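Local atomic coordinates of glutathione S-transferase (Burkholderia glumae, PDB entry 4ISD), a protein that binds glutathione and, as a glutathione S-transferase homolog, probably catalyses its conjugation to electrophilic substrates. Residues I8-G13 with V26-K31; D152-D157 with T171-M176; V93-R98 with A102-L107. One frame throughout, in Å; residues are numbered along the deposited sequence.

Contact 1: residues I8-G13 with V26-K31; sequences ITLYVG and VVLKEK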
# COMPACT_ATOMS: atom_id res chain seq x y z
N ILE A 8 6.81 -16.06 16.15
CA ILE A 8 6.16 -15.45 14.99
C ILE A 8 5.06 -16.39 14.47
O ILE A 8 5.26 -17.60 14.37
CB ILE A 8 7.18 -15.11 13.87
CG1 ILE A 8 8.18 -14.06 14.36
CG2 ILE A 8 6.48 -14.63 12.61
CD1 ILE A 8 9.30 -13.72 13.36
N THR A 9 3.89 -15.82 14.18
CA THR A 9 2.79 -16.60 13.61
C THR A 9 2.28 -15.91 12.36
O THR A 9 2.26 -14.68 12.27
CB THR A 9 1.62 -16.77 14.60
OG1 THR A 9 2.09 -17.40 15.80
CG2 THR A 9 0.53 -17.63 13.98
N LEU A 10 1.87 -16.70 11.38
CA LEU A 10 1.33 -16.14 10.15
C LEU A 10 -0.06 -16.73 9.90
O LEU A 10 -0.26 -17.95 9.96
CB LEU A 10 2.28 -16.39 8.98
CG LEU A 10 1.98 -15.76 7.62
CD1 LEU A 10 2.31 -14.28 7.61
CD2 LEU A 10 2.74 -16.49 6.50
N TYR A 11 -1.02 -15.84 9.66
CA TYR A 11 -2.40 -16.20 9.36
C TYR A 11 -2.56 -16.11 7.86
O TYR A 11 -2.24 -15.09 7.24
CB TYR A 11 -3.39 -15.24 10.08
CG TYR A 11 -3.37 -15.40 11.59
CD1 TYR A 11 -2.39 -14.76 12.36
CD2 TYR A 11 -4.30 -16.20 12.24
CE1 TYR A 11 -2.34 -14.92 13.74
CE2 TYR A 11 -4.26 -16.37 13.62
CZ TYR A 11 -3.28 -15.72 14.37
OH TYR A 11 -3.22 -15.88 15.74
N VAL A 12 -3.03 -17.19 7.25
CA VAL A 12 -3.21 -17.24 5.80
C VAL A 12 -4.57 -17.85 5.52
O VAL A 12 -5.20 -18.39 6.43
CB VAL A 12 -2.07 -18.07 5.10
CG1 VAL A 12 -0.70 -17.42 5.31
CG2 VAL A 12 -2.05 -19.51 5.59
N GLY A 13 -5.04 -17.75 4.28
CA GLY A 13 -6.26 -18.43 3.89
C GLY A 13 -6.02 -19.93 3.90
O GLY A 13 -4.92 -20.37 3.54
N VAL A 26 6.88 -15.26 1.93
CA VAL A 26 8.17 -15.22 1.23
C VAL A 26 9.16 -14.33 1.97
O VAL A 26 10.35 -14.63 2.03
CB VAL A 26 8.04 -14.82 -0.26
CG1 VAL A 26 9.38 -14.36 -0.83
CG2 VAL A 26 7.47 -15.99 -1.08
N VAL A 27 8.66 -13.25 2.58
CA VAL A 27 9.53 -12.35 3.33
C VAL A 27 10.19 -13.09 4.50
O VAL A 27 11.41 -13.02 4.68
CB VAL A 27 8.78 -11.11 3.82
CG1 VAL A 27 9.68 -10.24 4.67
CG2 VAL A 27 8.27 -10.32 2.64
N LEU A 28 9.37 -13.79 5.28
CA LEU A 28 9.86 -14.53 6.44
C LEU A 28 10.90 -15.55 6.01
O LEU A 28 11.98 -15.65 6.61
CB LEU A 28 8.70 -15.25 7.14
CG LEU A 28 7.68 -14.37 7.88
CD1 LEU A 28 6.33 -15.06 8.00
CD2 LEU A 28 8.21 -13.99 9.26
N LYS A 29 10.59 -16.28 4.95
CA LYS A 29 11.48 -17.32 4.49
C LYS A 29 12.80 -16.78 3.97
O LYS A 29 13.85 -17.33 4.27
CB LYS A 29 10.78 -18.22 3.48
CG LYS A 29 10.08 -19.39 4.12
CD LYS A 29 11.10 -20.44 4.54
CE LYS A 29 10.43 -21.65 5.17
NZ LYS A 29 9.63 -21.27 6.36
N GLU A 30 12.77 -15.68 3.22
CA GLU A 30 14.00 -15.08 2.71
C GLU A 30 14.97 -14.73 3.84
O GLU A 30 16.19 -14.88 3.68
CB GLU A 30 13.70 -13.81 1.92
CG GLU A 30 12.94 -14.05 0.65
CD GLU A 30 13.77 -14.75 -0.41
OE1 GLU A 30 15.02 -14.64 -0.37
OE2 GLU A 30 13.16 -15.41 -1.27
N LYS A 31 14.42 -14.26 4.96
CA LYS A 31 15.21 -13.78 6.09
C LYS A 31 15.66 -14.90 7.00
O LYS A 31 16.49 -14.67 7.90
CB LYS A 31 14.40 -12.78 6.91
CG LYS A 31 13.90 -11.57 6.15
CD LYS A 31 13.44 -10.52 7.13
CE LYS A 31 14.09 -9.17 6.87
NZ LYS A 31 13.30 -8.33 5.93
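Leu28 reaches from its helix onto Ile8 and Leu10 of the first strand, the strand-helix half of the beta-alpha-beta unit (strand 8-13, helix 19-31, strand 36-40) that opens the thioredoxin-like domain of a glutathione S-transferase. The tight part is small and wholly apolar. Leu28 forks between two strand residues that stand two apart and so point to the same face of the sheet: its CD2 meets the CG2 branch of Ile8 at 3.8 Å, and its CD1 faces the isobutyl end of Leu10. The side chains run past one another in opposite directions, like overlapping fingers. In Ile8 the CG2 methyl lies opposite the backbone N, which leaves that branch to do the touching while CG1 swings to the N side (chi1 -63°). Phe35 adds a cover, packing on both Ile8 and Leu28.

Away from this point the contact loosens quickly. The backbones stay 9.4 Å apart even at their nearest CA atoms, those of Ile8 and Leu28, and the partly exposed Lys29 and Glu30 do not touch the strand. Glu30 forms a salt bridge with Arg201. On the packed side, both methyls of Leu10, CD1 and CD2, lie 4.1 Å from Leu28 CD1.

Contact 2: residues D152-D157 with T171-M176; sequences DRLIDD and TDFALM
Helix 139-154 runs out in the first of these segments: Leu154 is still helical, and Ile155 is the first residue to leave helical angles (psi 128°), from where the chain is extended at Asp156. Opposite lies a full helical stretch, 171-176, with Leu175 N bonded to Thr171 O and Met176 N to Asp172 O. The two backbones stand well apart, 10.2 Å between the CA atoms of Ile155 and Phe173, so the gap is bridged by side chains alone.

Phe173 does most of the reaching. Its CG lies anti to the backbone N (chi1 -160°), which carries the ring out from the helix toward the end of the other one. Ring carbon CE2 is the nearest point for both partners: Ile155 CD1 approaches it to 4.0 Å, with CG1 of the same side chain hardly farther, and Leu154 CD1 lies 4.2 Å from it. Both aliphatic groups come up at a slant to the ring. This is helix-end packing within the all-helical C-terminal domain of the transferase, one aromatic side chain wedged against the last helical residue and the first one beyond it.

Around these three side chains, Val162 from a loop packs on both Leu154 and Phe173. Leu57 of the second subunit reaches Leu154, Val191 and Tyr194 of helix 189-199 close over Ile155, and Leu107 of helix 98-113 backs the Phe173 ring.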
# COMPACT_ATOMS: atom_id res chain seq x y z
N ASP A 152 6.94 -4.92 -19.87
CA ASP A 152 7.88 -4.73 -20.96
C ASP A 152 8.94 -3.69 -20.58
O ASP A 152 10.10 -3.81 -20.97
CB ASP A 152 7.15 -4.33 -22.24
CG ASP A 152 8.05 -4.32 -23.47
OD1 ASP A 152 8.64 -3.26 -23.77
OD2 ASP A 152 8.18 -5.37 -24.13
N ARG A 153 8.54 -2.69 -19.80
CA ARG A 153 9.46 -1.61 -19.42
C ARG A 153 10.42 -1.97 -18.27
O ARG A 153 11.55 -1.50 -18.25
CB ARG A 153 8.67 -0.33 -19.08
N LEU A 154 9.98 -2.82 -17.34
CA LEU A 154 10.72 -3.07 -16.10
C LEU A 154 11.51 -4.36 -16.10
O LEU A 154 12.47 -4.51 -15.34
CB LEU A 154 9.75 -3.12 -14.91
CG LEU A 154 8.87 -1.92 -14.58
CD1 LEU A 154 7.97 -2.27 -13.40
CD2 LEU A 154 9.72 -0.69 -14.27
N ILE A 155 11.09 -5.32 -16.91
CA ILE A 155 11.78 -6.60 -16.99
C ILE A 155 12.82 -6.64 -18.11
O ILE A 155 12.52 -6.32 -19.26
CB ILE A 155 10.79 -7.74 -17.20
CG1 ILE A 155 9.79 -7.77 -16.05
CG2 ILE A 155 11.54 -9.08 -17.32
CD1 ILE A 155 8.54 -8.58 -16.35
N ASP A 156 14.04 -7.02 -17.76
CA ASP A 156 15.10 -7.19 -18.76
C ASP A 156 15.86 -8.50 -18.49
O ASP A 156 16.08 -8.86 -17.34
CB ASP A 156 16.06 -6.00 -18.75
CG ASP A 156 16.77 -5.81 -20.09
OD1 ASP A 156 16.10 -5.89 -21.14
OD2 ASP A 156 18.00 -5.59 -20.10
N ASP A 157 16.26 -9.20 -19.55
CA ASP A 157 16.98 -10.46 -19.34
C ASP A 157 18.31 -10.27 -18.59
O ASP A 157 18.75 -11.17 -17.88
CB ASP A 157 17.14 -11.26 -20.65
CG ASP A 157 15.88 -12.04 -21.00
OD1 ASP A 157 15.19 -12.48 -20.06
OD2 ASP A 157 15.55 -12.22 -22.20
N THR A 171 8.37 -10.88 -6.35
CA THR A 171 7.40 -11.95 -6.10
C THR A 171 6.00 -11.43 -6.41
O THR A 171 5.21 -12.10 -7.08
CB THR A 171 7.40 -12.40 -4.63
OG1 THR A 171 8.75 -12.62 -4.20
CG2 THR A 171 6.60 -13.68 -4.47
N ASP A 172 5.71 -10.23 -5.90
CA ASP A 172 4.40 -9.63 -6.07
C ASP A 172 4.09 -9.41 -7.54
O ASP A 172 2.99 -9.70 -8.00
CB ASP A 172 4.33 -8.30 -5.33
CG ASP A 172 4.23 -8.48 -3.84
OD1 ASP A 172 3.98 -9.65 -3.41
OD2 ASP A 172 4.38 -7.47 -3.11
N PHE A 173 5.09 -8.89 -8.25
CA PHE A 173 4.97 -8.62 -9.68
C PHE A 173 4.73 -9.92 -10.45
O PHE A 173 3.82 -10.01 -11.29
CB PHE A 173 6.23 -7.94 -10.21
CG PHE A 173 6.02 -7.21 -11.50
CD1 PHE A 173 4.76 -6.74 -11.85
CD2 PHE A 173 7.08 -6.99 -12.36
CE1 PHE A 173 4.56 -6.06 -13.02
CE2 PHE A 173 6.88 -6.31 -13.55
CZ PHE A 173 5.62 -5.85 -13.88
N ALA A 174 5.54 -10.94 -10.13
CA ALA A 174 5.48 -12.21 -10.83
C ALA A 174 4.12 -12.86 -10.66
O ALA A 174 3.53 -13.33 -11.64
CB ALA A 174 6.58 -13.13 -10.36
N LEU A 175 3.62 -12.85 -9.43
CA LEU A 175 2.25 -13.33 -9.18
C LEU A 175 1.24 -12.59 -10.04
O LEU A 175 0.42 -13.22 -10.72
CB LEU A 175 1.86 -13.23 -7.71
CG LEU A 175 2.84 -14.01 -6.83
CD1 LEU A 175 2.39 -14.10 -5.38
CD2 LEU A 175 3.08 -15.38 -7.43
N MET A 176 1.31 -11.26 -10.04
CA MET A 176 0.35 -10.44 -10.79
C MET A 176 0.46 -10.69 -12.28
O MET A 176 -0.56 -10.80 -12.97
CB MET A 176 0.53 -8.95 -10.50
CG MET A 176 -0.46 -8.01 -11.19
SD MET A 176 -2.21 -8.09 -10.66
CE MET A 176 -2.05 -8.48 -8.92

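Contact 3: residues V93-R98 with A102-L107; sequences VLPADR and ALARQL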
# COMPACT_ATOMS: atom_id res chain seq x y z
N VAL A 93 14.47 -7.54 2.19
CA VAL A 93 13.46 -7.79 1.17
C VAL A 93 13.12 -6.51 0.41
O VAL A 93 12.36 -6.54 -0.56
CB VAL A 93 12.20 -8.38 1.78
CG1 VAL A 93 12.54 -9.72 2.46
CG2 VAL A 93 11.55 -7.38 2.76
N LEU A 94 13.68 -5.39 0.88
CA LEU A 94 13.54 -4.10 0.19
C LEU A 94 14.90 -3.56 -0.25
O LEU A 94 15.89 -3.70 0.47
CB LEU A 94 12.86 -3.08 1.10
CG LEU A 94 11.34 -3.08 1.30
CD1 LEU A 94 10.91 -1.80 2.04
CD2 LEU A 94 10.58 -3.25 -0.04
N PRO A 95 14.95 -2.93 -1.44
CA PRO A 95 16.18 -2.33 -1.96
C PRO A 95 16.82 -1.31 -1.01
O PRO A 95 16.12 -0.58 -0.31
CB PRO A 95 15.72 -1.63 -3.26
CG PRO A 95 14.51 -2.40 -3.68
CD PRO A 95 13.83 -2.84 -2.40
N ALA A 96 18.15 -1.29 -1.00
CA ALA A 96 18.96 -0.42 -0.15
C ALA A 96 18.99 1.00 -0.68
O ALA A 96 19.07 1.95 0.08
CB ALA A 96 20.40 -0.96 -0.06
N ASP A 97 18.95 1.12 -2.01
CA ASP A 97 18.99 2.42 -2.65
C ASP A 97 17.68 3.17 -2.42
O ASP A 97 16.59 2.67 -2.71
CB ASP A 97 19.29 2.26 -4.14
CG ASP A 97 19.28 3.58 -4.88
OD1 ASP A 97 20.26 4.34 -4.74
OD2 ASP A 97 18.29 3.84 -5.61
N ARG A 98 17.79 4.39 -1.91
CA ARG A 98 16.62 5.18 -1.54
C ARG A 98 15.61 5.35 -2.68
O ARG A 98 14.43 5.05 -2.50
CB ARG A 98 17.05 6.54 -0.99
CG ARG A 98 15.92 7.50 -0.76
CD ARG A 98 16.48 8.91 -0.61
NE ARG A 98 17.11 9.12 0.69
CZ ARG A 98 17.83 10.20 0.99
NH1 ARG A 98 18.04 11.13 0.06
NH2 ARG A 98 18.37 10.34 2.19
N ALA A 102 11.94 3.42 -3.09
CA ALA A 102 10.69 4.10 -3.39
C ALA A 102 9.96 3.45 -4.59
O ALA A 102 8.72 3.40 -4.63
CB ALA A 102 10.90 5.62 -3.61
N LEU A 103 10.74 2.92 -5.54
CA LEU A 103 10.14 2.28 -6.71
C LEU A 103 9.51 0.92 -6.38
O LEU A 103 8.48 0.54 -6.96
CB LEU A 103 11.16 2.16 -7.84
CG LEU A 103 11.62 3.50 -8.39
CD1 LEU A 103 12.54 3.33 -9.57
CD2 LEU A 103 10.41 4.35 -8.77
N ALA A 104 10.13 0.19 -5.46
CA ALA A 104 9.58 -1.09 -5.05
C ALA A 104 8.29 -0.84 -4.27
O ALA A 104 7.27 -1.50 -4.48
CB ALA A 104 10.59 -1.87 -4.23
N ARG A 105 8.34 0.15 -3.37
CA ARG A 105 7.16 0.56 -2.63
C ARG A 105 6.03 0.96 -3.57
O ARG A 105 4.86 0.56 -3.39
CB ARG A 105 7.50 1.69 -1.68
CG ARG A 105 8.19 1.22 -0.41
CD ARG A 105 8.69 2.42 0.37
NE ARG A 105 9.29 2.07 1.65
CZ ARG A 105 10.24 2.79 2.23
NH1 ARG A 105 10.71 3.88 1.62
NH2 ARG A 105 10.72 2.42 3.41
N GLN A 106 6.37 1.75 -4.59
CA GLN A 106 5.42 2.05 -5.65
C GLN A 106 4.83 0.80 -6.32
O GLN A 106 3.61 0.71 -6.50
CB GLN A 106 6.06 2.92 -6.71
CG GLN A 106 5.28 2.96 -8.00
CD GLN A 106 5.90 3.89 -9.02
OE1 GLN A 106 5.44 5.03 -9.20
NE2 GLN A 106 6.96 3.42 -9.68
N LEU A 107 5.68 -0.15 -6.70
CA LEU A 107 5.19 -1.33 -7.41
C LEU A 107 4.23 -2.16 -6.53
O LEU A 107 3.13 -2.52 -6.98
CB LEU A 107 6.37 -2.17 -7.94
CG LEU A 107 6.13 -3.44 -8.78
CD1 LEU A 107 5.14 -3.20 -9.92
CD2 LEU A 107 7.47 -3.96 -9.34
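Apolar contacts come first: Pro95 sets its CD and CG against the CB methyl of Ala104, with CD 3.8 Å and CG 4.0 Å from it. Leu94 adds its CD2 more loosely at 4.4 Å from the same Ala104 CB, so this one small methyl serves two residues of the incoming loop. The CA atoms of Leu94 and Ala104 are 7.2 Å apart, a close approach consistent with the small alanine side chain.

Among polar contacts, the one across the segments is a backbone bond, Ala102 N to Arg98 O at 3.0 Å, with an N-H...O angle of 157°; it belongs to the first turn of helix 98-113.

Arg105 brings a charged group to the contact. Leu94 CD1 lies 4.2 Å from its NE, meeting the guanidinium obliquely. A nearly straight chain (chi2 171°, chi3 176°) carries that group out to Glu79, with which NE forms a salt bridge, while NH1 pairs with Glu83 of the second subunit; these acids probably balance its buried charge.

Asp97 occupies the N-cap: its side chain caps a backbone N just past the segment, and OD2 also bonds Thr100 OG1. The whole is a capped helix start with its lead-in loop folded back on the helix flank, where the all-helical C-terminal domain of the transferase begins.

From the N terminus, contact 1 comes first, closing the strand-loop-helix path from 8-13 to the last turns of helix 19-31 within the thioredoxin-like domain. Contact 3 follows after the rest of that domain, a short closure where the linking loop enters helix 98-113. Contact 2 comes last, closing the loop between helices 139-154 and 168-177. The three stand in series, with none nested or crossed, yet they touch in space. Val93 of contact 3 packs on Val27 of contact 1, and Thr171 of contact 2 meets Val26. Helix 19-31 thereby meets both helix 168-177 of the helical domain and the loop before helix 98-113, while contacts 2 and 3 meet between helices 98-113 and 168-177 and also reach the second subunit.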